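Local coordinates for protein phosphotransferase system, HPr-related proteins (Thermoanaerobacter tengcongensis, PDB 3LE1) that probably serves as the general, non-sugar-specific phosphocarrier of the phosphoenolpyruvate-dependent sugar phosphotransferase system, relaying phosphate toward incoming sugars, at residues R17-F22 / G49-G54; S31-E36 / E71-A76; V61-E66 / A76-I81. All coordinates share one frame; numbering follows the deposited sequence.

Contact 1 (R17-F22 / G49-G54)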
ATOM      1  N   ARG A  17       1.047   4.626 -12.428  1.00 33.39           N
ATOM      2  CA  ARG A  17       0.633   5.773 -11.621  1.00 32.71           C
ATOM      3  C   ARG A  17       0.243   5.427 -10.179  1.00 33.47           C
ATOM      4  O   ARG A  17       0.833   5.964  -9.236  1.00 35.66           O
ATOM      5  CB  ARG A  17      -0.485   6.579 -12.297  1.00 30.15           C
ATOM      6  CG  ARG A  17      -0.922   7.754 -11.438  1.00 26.62           C
ATOM      7  CD  ARG A  17      -1.605   8.849 -12.234  1.00 25.72           C
ATOM      8  NE  ARG A  17      -1.497  10.135 -11.544  1.00 27.71           N
ATOM      9  CZ  ARG A  17      -2.336  10.552 -10.601  1.00 30.72           C
ATOM     10  NH1 ARG A  17      -3.345   9.780 -10.225  1.00 33.67           N
ATOM     11  NH2 ARG A  17      -2.165  11.740 -10.029  1.00 30.34           N
ATOM     12  N   PRO A  18      -0.766   4.557  -9.999  1.00 31.32           N
ATOM     13  CA  PRO A  18      -1.143   4.142  -8.644  1.00 29.68           C
ATOM     14  C   PRO A  18       0.049   3.681  -7.801  1.00 27.50           C
ATOM     15  O   PRO A  18       0.162   4.096  -6.649  1.00 25.96           O
ATOM     16  CB  PRO A  18      -2.124   2.999  -8.897  1.00 30.24           C
ATOM     17  CG  PRO A  18      -2.770   3.357 -10.209  1.00 30.66           C
ATOM     18  CD  PRO A  18      -1.691   4.022 -11.016  1.00 30.98           C
ATOM     19  N   ALA A  19       0.934   2.854  -8.355  1.00 26.40           N
ATOM     20  CA  ALA A  19       2.101   2.407  -7.601  1.00 27.47           C
ATOM     21  C   ALA A  19       2.949   3.601  -7.150  1.00 27.02           C
ATOM     22  O   ALA A  19       3.417   3.653  -6.012  1.00 26.27           O
ATOM     23  CB  ALA A  19       2.940   1.441  -8.427  1.00 28.51           C
ATOM     24  N   ALA A  20       3.137   4.567  -8.044  1.00 26.37           N
ATOM     25  CA  ALA A  20       3.957   5.733  -7.744  1.00 25.75           C
ATOM     26  C   ALA A  20       3.319   6.547  -6.631  1.00 25.33           C
ATOM     27  O   ALA A  20       4.005   7.019  -5.719  1.00 25.31           O
ATOM     28  CB  ALA A  20       4.135   6.599  -8.991  1.00 27.09           C
ATOM     29  N   LEU A  21       2.001   6.703  -6.725  1.00 24.75           N
ATOM     30  CA  LEU A  21       1.217   7.443  -5.740  1.00 25.06           C
ATOM     31  C   LEU A  21       1.169   6.700  -4.416  1.00 24.73           C
ATOM     32  O   LEU A  21       1.194   7.312  -3.348  1.00 25.89           O
ATOM     33  CB  LEU A  21      -0.205   7.648  -6.246  1.00 24.58           C
ATOM     34  CG  LEU A  21      -0.398   8.722  -7.316  1.00 26.38           C
ATOM     35  CD1 LEU A  21      -1.574   8.376  -8.203  1.00 26.39           C
ATOM     36  CD2 LEU A  21      -0.573  10.086  -6.682  1.00 26.84           C
ATOM     37  N   PHE A  22       1.072   5.378  -4.497  1.00 22.70           N
ATOM     38  CA  PHE A  22       1.074   4.538  -3.313  1.00 19.74           C
ATOM     39  C   PHE A  22       2.342   4.789  -2.510  1.00 20.59           C
ATOM     40  O   PHE A  22       2.267   5.071  -1.318  1.00 22.03           O
ATOM     41  CB  PHE A  22       0.961   3.064  -3.700  1.00 18.41           C
ATOM     42  CG  PHE A  22       0.824   2.133  -2.524  1.00 17.00           C
ATOM     43  CD1 PHE A  22      -0.427   1.793  -2.031  1.00 16.44           C
ATOM     44  CD2 PHE A  22       1.946   1.589  -1.918  1.00 16.57           C
ATOM     45  CE1 PHE A  22      -0.549   0.931  -0.957  1.00 15.83           C
ATOM     46  CE2 PHE A  22       1.823   0.722  -0.843  1.00 16.35           C
ATOM     47  CZ  PHE A  22       0.573   0.395  -0.369  1.00 14.61           C
ATOM     48  N   GLY A  49      10.176  -2.970  -4.545  1.00 27.81           N
ATOM     49  CA  GLY A  49       9.444  -3.919  -3.725  1.00 25.34           C
ATOM     50  C   GLY A  49       7.995  -4.056  -4.163  1.00 22.78           C
ATOM     51  O   GLY A  49       7.496  -5.157  -4.354  1.00 23.78           O
ATOM     52  N   ILE A  50       7.314  -2.925  -4.311  1.00 20.37           N
ATOM     53  CA  ILE A  50       5.954  -2.925  -4.836  1.00 19.95           C
ATOM     54  C   ILE A  50       5.879  -3.711  -6.149  1.00 19.68           C
ATOM     55  O   ILE A  50       5.035  -4.594  -6.305  1.00 18.48           O
ATOM     56  CB  ILE A  50       5.421  -1.480  -5.013  1.00 18.22           C
ATOM     57  CG1 ILE A  50       5.386  -0.769  -3.655  1.00 17.70           C
ATOM     58  CG2 ILE A  50       4.035  -1.479  -5.650  1.00 17.02           C
ATOM     59  CD1 ILE A  50       4.444  -1.418  -2.652  1.00 17.23           C
ATOM     60  N   MET A  51       6.787  -3.412  -7.074  1.00 22.58           N
ATOM     61  CA  MET A  51       6.829  -4.112  -8.354  1.00 22.75           C
ATOM     62  C   MET A  51       6.982  -5.611  -8.162  1.00 23.10           C
ATOM     63  O   MET A  51       6.258  -6.404  -8.774  1.00 24.60           O
ATOM     64  CB  MET A  51       7.990  -3.607  -9.201  1.00 26.13           C
ATOM     65  CG  MET A  51       7.902  -2.142  -9.565  1.00 27.91           C
ATOM     66  SD  MET A  51       6.665  -1.827 -10.827  1.00 24.87           S
ATOM     67  CE  MET A  51       5.133  -1.943  -9.900  1.00 89.08           C
ATOM     68  N   SER A  52       7.935  -5.988  -7.312  1.00 22.63           N
ATOM     69  CA  SER A  52       8.210  -7.393  -7.022  1.00 24.23           C
ATOM     70  C   SER A  52       6.954  -8.100  -6.544  1.00 25.07           C
ATOM     71  O   SER A  52       6.718  -9.266  -6.858  1.00 25.18           O
ATOM     72  CB  SER A  52       9.280  -7.514  -5.938  1.00 24.81           C
ATOM     73  OG  SER A  52       8.695  -7.544  -4.644  1.00 26.34           O
ATOM     74  N   LEU A  53       6.146  -7.384  -5.777  1.00 24.70           N
ATOM     75  CA  LEU A  53       4.971  -7.973  -5.158  1.00 22.35           C
ATOM     76  C   LEU A  53       3.910  -8.405  -6.188  1.00 22.60           C
ATOM     77  O   LEU A  53       3.187  -9.372  -5.962  1.00 25.50           O
ATOM     78  CB  LEU A  53       4.403  -6.994  -4.133  1.00 22.07           C
ATOM     79  CG  LEU A  53       3.887  -7.549  -2.805  1.00 22.98           C
ATOM     80  CD1 LEU A  53       2.402  -7.387  -2.682  1.00 23.34           C
ATOM     81  CD2 LEU A  53       4.284  -9.005  -2.582  1.00 21.37           C
ATOM     82  N   GLY A  54       3.831  -7.697  -7.315  1.00 21.42           N
ATOM     83  CA  GLY A  54       2.906  -8.048  -8.380  1.00 20.84           C
ATOM     84  C   GLY A  54       1.456  -8.048  -7.931  1.00 21.35           C
ATOM     85  O   GLY A  54       0.765  -9.071  -7.984  1.00 20.05           O
TER
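Ile50 reaches helix 16-26 with two separate methyl groups, each finding a different partner. Its CD1 lies against the Phe22 ring, 3.8 Å from Phe22 CE2 and 4.0 Å from Phe22 CD2, approaching the ring obliquely. The other methyl, Ile50 CG2, meets the single methyl of Ala19, with 4.2 Å between Ile50 CG2 and Ala19 CB. Met51 adds a looser touch from the end of its chain, Met51 CE standing 4.3 Å from Ala19 CB.

The torsions account for this division of labour. Phe22 holds CG opposite its backbone N (chi1 -174°), which carries the ring toward Ile50. In Ile50 it is CG2 that stands anti to the backbone N (CG1 at chi1 -61°) and faces Ala19, while CG1 carries CD1 to the Phe22 ring. Behind these side chains the axes of the helical segments 17-22 and 49-53 come within 10.9 Å, their directions 134° apart, and the nearest CA atoms are those of Ala19 and Ile50. Within 49-54, Gly49 O accepts both Leu53 N and Ser52 OG, the hydroxyl bond measuring 2.7 Å from Ser52 OG to Gly49 O and using a lone pair in the carbonyl plane. Phe22 itself also touches Val35 of the sheet and Leu77 and Ile81 of helix 70-82, tying the contact to the core.

The contact thus joins the first long helix of the HPr open-faced beta-sandwich to the short helix 47-53. With no hydrogen bond crossing between the segments, the two are fitted here by dispersion and the burial of apolar surface, a modest interface in which shape rather than polarity sets the match.

Contact 2 (S31-E36 / E71-A76). With CD (cadmium ion), chain C.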
ATOM      1  N   SER A  31       6.522   6.279   9.992  1.00 17.70           N
ATOM      2  CA  SER A  31       6.447   4.853  10.268  1.00 17.01           C
ATOM      3  C   SER A  31       7.130   4.008   9.199  1.00 17.35           C
ATOM      4  O   SER A  31       7.161   4.372   8.021  1.00 13.59           O
ATOM      5  CB  SER A  31       4.988   4.416  10.344  1.00 14.58           C
ATOM      6  OG  SER A  31       4.386   4.873  11.536  1.00 13.81           O
ATOM      7  N   GLN A  32       7.627   2.850   9.615  1.00 19.94           N
ATOM      8  CA  GLN A  32       7.932   1.788   8.682  1.00 21.82           C
ATOM      9  C   GLN A  32       6.605   1.204   8.223  1.00 21.58           C
ATOM     10  O   GLN A  32       5.714   0.965   9.037  1.00 22.23           O
ATOM     11  CB  GLN A  32       8.768   0.719   9.368  1.00 23.98           C
ATOM     12  CG  GLN A  32      10.220   1.092   9.481  1.00 26.13           C
ATOM     13  CD  GLN A  32      11.047  -0.080   9.920  1.00 28.37           C
ATOM     14  OE1 GLN A  32      11.800  -0.653   9.132  1.00 30.13           O
ATOM     15  NE2 GLN A  32      10.891  -0.471  11.175  1.00 28.49           N
ATOM     16  N   ILE A  33       6.464   1.008   6.917  1.00 18.06           N
ATOM     17  CA  ILE A  33       5.215   0.503   6.349  1.00 16.16           C
ATOM     18  C   ILE A  33       5.477  -0.665   5.404  1.00 17.03           C
ATOM     19  O   ILE A  33       6.418  -0.631   4.608  1.00 18.29           O
ATOM     20  CB  ILE A  33       4.432   1.589   5.575  1.00 14.51           C
ATOM     21  CG1 ILE A  33       4.324   2.883   6.382  1.00 13.60           C
ATOM     22  CG2 ILE A  33       3.038   1.076   5.223  1.00 15.31           C
ATOM     23  CD1 ILE A  33       3.836   4.045   5.544  1.00 13.98           C
ATOM     24  N   TRP A  34       4.629  -1.683   5.493  1.00 17.61           N
ATOM     25  CA  TRP A  34       4.787  -2.895   4.701  1.00 17.90           C
ATOM     26  C   TRP A  34       3.517  -3.224   3.929  1.00 19.59           C
ATOM     27  O   TRP A  34       2.407  -2.865   4.340  1.00 20.88           O
ATOM     28  CB  TRP A  34       5.145  -4.077   5.597  1.00 18.23           C
ATOM     29  CG  TRP A  34       6.445  -3.956   6.331  1.00 17.52           C
ATOM     30  CD1 TRP A  34       7.677  -4.369   5.893  1.00 18.74           C
ATOM     31  CD2 TRP A  34       6.648  -3.419   7.648  1.00 17.97           C
ATOM     32  NE1 TRP A  34       8.623  -4.119   6.858  1.00 19.58           N
ATOM     33  CE2 TRP A  34       8.021  -3.533   7.941  1.00 18.71           C
ATOM     34  CE3 TRP A  34       5.799  -2.860   8.612  1.00 16.84           C
ATOM     35  CZ2 TRP A  34       8.567  -3.101   9.151  1.00 16.61           C
ATOM     36  CZ3 TRP A  34       6.346  -2.429   9.816  1.00 17.52           C
ATOM     37  CH2 TRP A  34       7.718  -2.546  10.070  1.00 16.20           C
ATOM     38  N   VAL A  35       3.702  -3.911   2.806  1.00 17.91           N
ATOM     39  CA  VAL A  35       2.633  -4.437   1.993  1.00 17.83           C
ATOM     40  C   VAL A  35       2.885  -5.929   1.785  1.00 14.18           C
ATOM     41  O   VAL A  35       3.962  -6.327   1.360  1.00 12.57           O
ATOM     42  CB  VAL A  35       2.594  -3.709   0.652  1.00 22.75           C
ATOM     43  CG1 VAL A  35       1.809  -4.488  -0.378  1.00 24.69           C
ATOM     44  CG2 VAL A  35       2.008  -2.341   0.850  1.00 24.49           C
ATOM     45  N   GLU A  36       1.900  -6.753   2.112  1.00 15.44           N
ATOM     46  CA  GLU A  36       2.050  -8.194   2.000  1.00 18.46           C
ATOM     47  C   GLU A  36       1.011  -8.791   1.061  1.00 16.87           C
ATOM     48  O   GLU A  36      -0.151  -8.406   1.091  1.00 14.20           O
ATOM     49  CB  GLU A  36       1.928  -8.855   3.375  1.00 24.56           C
ATOM     50  CG  GLU A  36       1.830 -10.367   3.293  1.00 30.38           C
ATOM     51  CD  GLU A  36       1.911 -11.043   4.647  1.00 35.81           C
ATOM     52  OE1 GLU A  36       2.087 -10.340   5.671  1.00 36.44           O
ATOM     53  OE2 GLU A  36       1.807 -12.289   4.685  1.00 38.68           O
ATOM     54  N   GLU A  71      -1.070   4.619  12.555  1.00 15.02           N
ATOM     55  CA  GLU A  71      -2.511   4.491  12.372  1.00 15.65           C
ATOM     56  C   GLU A  71      -2.960   5.336  11.185  1.00 18.13           C
ATOM     57  O   GLU A  71      -3.704   4.858  10.300  1.00 18.18           O
ATOM     58  CB  GLU A  71      -3.262   4.886  13.642  1.00 14.55           C
ATOM     59  CG  GLU A  71      -2.895   3.994  14.827  1.00 16.63           C
ATOM     60  CD  GLU A  71      -3.466   4.492  16.138  1.00 20.98           C
ATOM     61  OE1 GLU A  71      -4.050   5.600  16.164  1.00 23.19           O
ATOM     62  OE2 GLU A  71      -3.310   3.768  17.144  1.00 21.40           O
ATOM     63  N   GLU A  72      -2.472   6.570  11.123  1.00 17.79           N
ATOM     64  CA  GLU A  72      -2.897   7.482  10.066  1.00 15.16           C
ATOM     65  C   GLU A  72      -2.179   7.227   8.737  1.00 13.93           C
ATOM     66  O   GLU A  72      -2.726   7.517   7.667  1.00 13.03           O
ATOM     67  CB  GLU A  72      -2.754   8.929  10.526  1.00 14.62           C
ATOM     68  CG  GLU A  72      -3.872   9.268  11.509  1.00 15.91           C
ATOM     69  CD  GLU A  72      -3.527  10.404  12.451  1.00 15.91           C
ATOM     70  OE1 GLU A  72      -2.566  10.265  13.252  1.00 11.10           O
ATOM     71  OE2 GLU A  72      -4.256  11.420  12.402  1.00 19.05           O
ATOM     72  N   ALA A  73      -0.991   6.641   8.811  1.00 15.40           N
ATOM     73  CA  ALA A  73      -0.300   6.164   7.625  1.00 16.53           C
ATOM     74  C   ALA A  73      -1.151   5.078   6.962  1.00 15.51           C
ATOM     75  O   ALA A  73      -1.418   5.126   5.745  1.00 16.28           O
ATOM     76  CB  ALA A  73       1.072   5.623   7.989  1.00 15.48           C
ATOM     77  N   ILE A  74      -1.615   4.109   7.754  1.00 13.10           N
ATOM     78  CA  ILE A  74      -2.443   3.052   7.191  1.00 13.29           C
ATOM     79  C   ILE A  74      -3.748   3.646   6.654  1.00 14.59           C
ATOM     80  O   ILE A  74      -4.175   3.321   5.552  1.00 16.73           O
ATOM     81  CB  ILE A  74      -2.699   1.926   8.221  1.00 13.16           C
ATOM     82  CG1 ILE A  74      -1.386   1.169   8.503  1.00 11.66           C
ATOM     83  CG2 ILE A  74      -3.782   0.979   7.726  1.00 14.68           C
ATOM     84  CD1 ILE A  74      -0.811   0.490   7.253  1.00 12.39           C
ATOM     85  N   LYS A  75      -4.363   4.548   7.414  1.00 14.86           N
ATOM     86  CA  LYS A  75      -5.616   5.152   6.975  1.00 17.32           C
ATOM     87  C   LYS A  75      -5.449   5.873   5.637  1.00 17.06           C
ATOM     88  O   LYS A  75      -6.313   5.790   4.752  1.00 18.20           O
ATOM     89  CB  LYS A  75      -6.147   6.125   8.017  1.00 18.82           C
ATOM     90  CG  LYS A  75      -7.370   6.865   7.535  1.00 21.79           C
ATOM     91  CD  LYS A  75      -8.176   7.414   8.671  1.00 23.29           C
ATOM     92  N   ALA A  76      -4.327   6.568   5.480  1.00 17.70           N
ATOM     93  CA  ALA A  76      -4.071   7.312   4.250  1.00 16.77           C
ATOM     94  C   ALA A  76      -3.999   6.373   3.042  1.00 15.14           C
ATOM     95  O   ALA A  76      -4.474   6.688   1.939  1.00 14.80           O
ATOM     96  CB  ALA A  76      -2.788   8.107   4.377  1.00 16.48           C
TER
HETATM   97 CD    CD C  89      -3.707   5.125  18.933  1.00 56.60          CD
HETATM   98  O   HOH W   1      -5.925   5.886  19.212  1.00  9.27           O
HETATM   99  O   HOH W   2      -3.325   3.013  20.321  1.00 32.51           O
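Glu71 OE2 makes the shortest polar bond here, 2.3 Å to a bound cadmium ion, whose shell also includes two waters. Of the two carboxylate oxygens only Glu71 OE2 is a metal ligand; Glu71 OE1 is farther off. Glu71 leaves the helix on the side away from the strand, and its chain, extended beyond CG, ends at the ion. One turn of helix thus divides its residues: Glu71 faces the metal, while Ala73 and Ile74 serve the protein interior.

There the strand answers with a single side chain, that of Ile33. Its longer branch goes to the alanine, with Ile33 CD1 lying 4.0 Å from Ala73 CB. Its shorter branch turns to the isoleucine, with Ile33 CG2 lying 4.4 Å from Ile74 CD1. Ile33 CG1 sits beside its backbone N and opposite the carbonyl carbon (chi1 -48°); with chi2 near 168° the chain is extended, and its terminal methyl reaches the small alanine. Ile74 leaves the helix to one side, and it is the end of its chain that bends back toward the strand. All three residues are buried.

Ser31, where the chain enters the strand, is fixed by a hydrogen bond from its side chain to Asp69, close before helix 70-82, so a polar tie borders the apolar one. Ile33 also rests on Ala26 of helix 16-26, and Ile74 on Leu63 and Val4 of neighbouring strands. A helix packed on one face of the four-stranded antiparallel sheet, its apolar side inward and its charged side outward, is part of the open-faced beta-sandwich of HPr proteins.

Contact 3 (V61-E66 / A76-I81); sequences VKLSAE and ALVDLI
Strand 61-66 and the helical segment 76-81 run nearly antiparallel, their directions 151° apart and their axes 10.4 Å from each other at the closest approach. Leu63 and Leu77 bring the two backbones nearest, with 8.3 Å between Leu63 CA and Leu77 CA, a gap spanned by side chains. Within the helix Ile81 N bonds Leu77 O at 2.9 Å, and no hydrogen bond passes to the strand.

All the closest contacts run through one methyl, Leu63 CD1. It reaches three residues of the helix, lying 4.1 Å from Leu77 CB, 4.2 Å from Ile81 CD1 and 4.3 Å from Val78 CG2. Leu77 and Ile81, one helical turn apart, both direct their side chains at the strand, whereas Val78 leaves the helix to one side and contributes through a branch. Leu63 thus projects into a dimple formed by an i, i+1, i+4 set. Its CG lies opposite the carbonyl carbon (chi1 -51°), and a chi2 of 172° swings CD1 outward from the strand to the helix. Leu77 is met low on its chain, at CB, as the two leucines slant past each other; its outer atoms lie beyond this contact, near other residues.

Those neighbours complete the core. Leu77 extends to Thr25 of helix 16-26 and to Ile33 of strand 32-37, while Val78 and Ile81 reach Val4 and Ile6 of strand 2-7, respectively. Strand 60-66 is interior to the sheet, hydrogen-bonded through Leu63 to Val4 on one side and through Ser64 to Trp34 on the other. In this open-faced beta-sandwich the C-terminal helix packs over strands 2-7 and 60-66 and reaches 32-37 through Leu77.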
ATOM      1  N   VAL A  61      -4.535  -7.481  -0.123  1.00 23.18           N
ATOM      2  CA  VAL A  61      -3.228  -7.345   0.516  1.00 19.62           C
ATOM      3  C   VAL A  61      -3.377  -6.978   1.990  1.00 16.79           C
ATOM      4  O   VAL A  61      -4.444  -6.526   2.420  1.00 13.74           O
ATOM      5  CB  VAL A  61      -2.363  -6.274  -0.185  1.00 20.28           C
ATOM      6  CG1 VAL A  61      -2.086  -6.680  -1.633  1.00 21.23           C
ATOM      7  CG2 VAL A  61      -3.060  -4.917  -0.132  1.00 20.17           C
ATOM      8  N   LYS A  62      -2.332  -7.225   2.774  1.00 16.28           N
ATOM      9  CA  LYS A  62      -2.296  -6.742   4.148  1.00 14.69           C
ATOM     10  C   LYS A  62      -1.315  -5.587   4.236  1.00 11.93           C
ATOM     11  O   LYS A  62      -0.170  -5.700   3.799  1.00 11.39           O
ATOM     12  CB  LYS A  62      -1.906  -7.839   5.143  1.00 17.66           C
ATOM     13  CG  LYS A  62      -1.704  -7.286   6.539  1.00 19.03           C
ATOM     14  N   LEU A  63      -1.795  -4.462   4.746  1.00 13.55           N
ATOM     15  CA  LEU A  63      -0.968  -3.283   4.984  1.00 12.27           C
ATOM     16  C   LEU A  63      -0.616  -3.222   6.458  1.00 13.63           C
ATOM     17  O   LEU A  63      -1.481  -3.384   7.315  1.00 12.62           O
ATOM     18  CB  LEU A  63      -1.735  -2.012   4.621  1.00 11.51           C
ATOM     19  CG  LEU A  63      -2.389  -1.979   3.245  1.00 13.03           C
ATOM     20  CD1 LEU A  63      -3.269  -0.739   3.132  1.00 14.22           C
ATOM     21  CD2 LEU A  63      -1.318  -2.022   2.159  1.00 11.51           C
ATOM     22  N   SER A  64       0.647  -2.992   6.765  1.00 13.83           N
ATOM     23  CA  SER A  64       1.030  -2.861   8.161  1.00 15.50           C
ATOM     24  C   SER A  64       1.981  -1.693   8.357  1.00 14.02           C
ATOM     25  O   SER A  64       2.705  -1.299   7.442  1.00 14.41           O
ATOM     26  CB  SER A  64       1.609  -4.175   8.704  1.00 17.77           C
ATOM     27  OG  SER A  64       2.889  -4.444   8.171  1.00 20.66           O
ATOM     28  N   ALA A  65       1.988  -1.132   9.562  1.00 14.14           N
ATOM     29  CA  ALA A  65       2.838   0.006   9.827  1.00 16.03           C
ATOM     30  C   ALA A  65       3.215   0.042  11.300  1.00 17.13           C
ATOM     31  O   ALA A  65       2.399  -0.306  12.162  1.00 17.55           O
ATOM     32  CB  ALA A  65       2.141   1.297   9.430  1.00 16.68           C
ATOM     33  N   GLU A  66       4.454   0.427  11.575  1.00 14.96           N
ATOM     34  CA  GLU A  66       4.897   0.652  12.946  1.00 14.70           C
ATOM     35  C   GLU A  66       5.705   1.940  13.049  1.00 14.57           C
ATOM     36  O   GLU A  66       6.702   2.119  12.345  1.00 15.21           O
ATOM     37  CB  GLU A  66       5.688  -0.543  13.465  1.00 15.46           C
ATOM     38  CG  GLU A  66       6.010  -0.448  14.942  1.00 18.02           C
ATOM     39  N   ALA A  76      -4.327   6.568   5.480  1.00 17.70           N
ATOM     40  CA  ALA A  76      -4.071   7.312   4.250  1.00 16.77           C
ATOM     41  C   ALA A  76      -3.999   6.373   3.042  1.00 15.14           C
ATOM     42  O   ALA A  76      -4.474   6.688   1.939  1.00 14.80           O
ATOM     43  CB  ALA A  76      -2.788   8.107   4.377  1.00 16.48           C
ATOM     44  N   LEU A  77      -3.404   5.209   3.255  1.00 14.51           N
ATOM     45  CA  LEU A  77      -3.286   4.219   2.188  1.00 16.11           C
ATOM     46  C   LEU A  77      -4.630   3.548   1.896  1.00 17.70           C
ATOM     47  O   LEU A  77      -4.990   3.314   0.729  1.00 17.33           O
ATOM     48  CB  LEU A  77      -2.229   3.182   2.573  1.00 13.02           C
ATOM     49  CG  LEU A  77      -0.818   3.775   2.569  1.00 12.83           C
ATOM     50  CD1 LEU A  77       0.181   2.843   3.247  1.00 12.16           C
ATOM     51  CD2 LEU A  77      -0.343   4.156   1.160  1.00 14.92           C
ATOM     52  N   VAL A  78      -5.374   3.247   2.953  1.00 17.64           N
ATOM     53  CA  VAL A  78      -6.699   2.663   2.818  1.00 18.26           C
ATOM     54  C   VAL A  78      -7.590   3.580   1.996  1.00 18.89           C
ATOM     55  O   VAL A  78      -8.246   3.135   1.051  1.00 15.99           O
ATOM     56  CB  VAL A  78      -7.348   2.429   4.197  1.00 18.07           C
ATOM     57  CG1 VAL A  78      -8.866   2.248   4.077  1.00 19.19           C
ATOM     58  CG2 VAL A  78      -6.700   1.248   4.887  1.00 16.44           C
ATOM     59  N   ASP A  79      -7.591   4.858   2.364  1.00 22.17           N
ATOM     60  CA  ASP A  79      -8.335   5.882   1.645  1.00 24.39           C
ATOM     61  C   ASP A  79      -7.887   6.025   0.192  1.00 26.07           C
ATOM     62  O   ASP A  79      -8.712   6.197  -0.697  1.00 27.99           O
ATOM     63  CB  ASP A  79      -8.236   7.226   2.384  1.00 27.18           C
ATOM     64  CG  ASP A  79      -8.944   7.205   3.737  1.00 29.34           C
ATOM     65  OD1 ASP A  79      -9.670   6.233   4.025  1.00 29.74           O
ATOM     66  OD2 ASP A  79      -8.780   8.167   4.518  1.00 31.00           O
ATOM     67  N   LEU A  80      -6.586   5.951  -0.056  1.00 25.27           N
ATOM     68  CA  LEU A  80      -6.097   6.052  -1.429  1.00 24.46           C
ATOM     69  C   LEU A  80      -6.621   4.885  -2.258  1.00 25.07           C
ATOM     70  O   LEU A  80      -7.107   5.064  -3.374  1.00 27.87           O
ATOM     71  CB  LEU A  80      -4.572   6.080  -1.447  1.00 23.97           C
ATOM     72  CG  LEU A  80      -3.821   6.459  -2.724  1.00 24.70           C
ATOM     73  CD1 LEU A  80      -4.097   7.905  -3.128  1.00 24.09           C
ATOM     74  CD2 LEU A  80      -2.339   6.246  -2.526  1.00 24.54           C
ATOM     75  N   ILE A  81      -6.542   3.683  -1.701  1.00 22.94           N
ATOM     76  CA  ILE A  81      -7.023   2.491  -2.389  1.00 22.41           C
ATOM     77  C   ILE A  81      -8.539   2.512  -2.628  1.00 22.62           C
ATOM     78  O   ILE A  81      -9.002   2.226  -3.734  1.00 23.56           O
ATOM     79  CB  ILE A  81      -6.595   1.211  -1.643  1.00 20.84           C
ATOM     80  CG1 ILE A  81      -5.094   0.978  -1.844  1.00 19.47           C
ATOM     81  CG2 ILE A  81      -7.393   0.004  -2.121  1.00 22.35           C
ATOM     82  CD1 ILE A  81      -4.451   0.042  -0.826  1.00 19.09           C
TER

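The three contacts illustrate how a small protein builds one core from contacts that adjoin or share parts. Contacts 2 and 3 have centres about 5 Å apart, share Ala76 and helix 70-82, and reach neighbouring strands of the same sheet; along the chain their segments alternate. The centre of contact 1 lies about 14 Å from that of contact 2 and about 13 Å from that of contact 3; contact 1 crosses the former in sequence but closes before the latter opens. Phe22 bridges them: Phe22 CZ is 3.3 Å from Val35 CG2, and Phe22 CZ is 4.0 Å from Leu63 CD2. Helix 16-26, at whose start HPr proteins carry the phosphorylated histidine, is thereby anchored to sheet and helices alike.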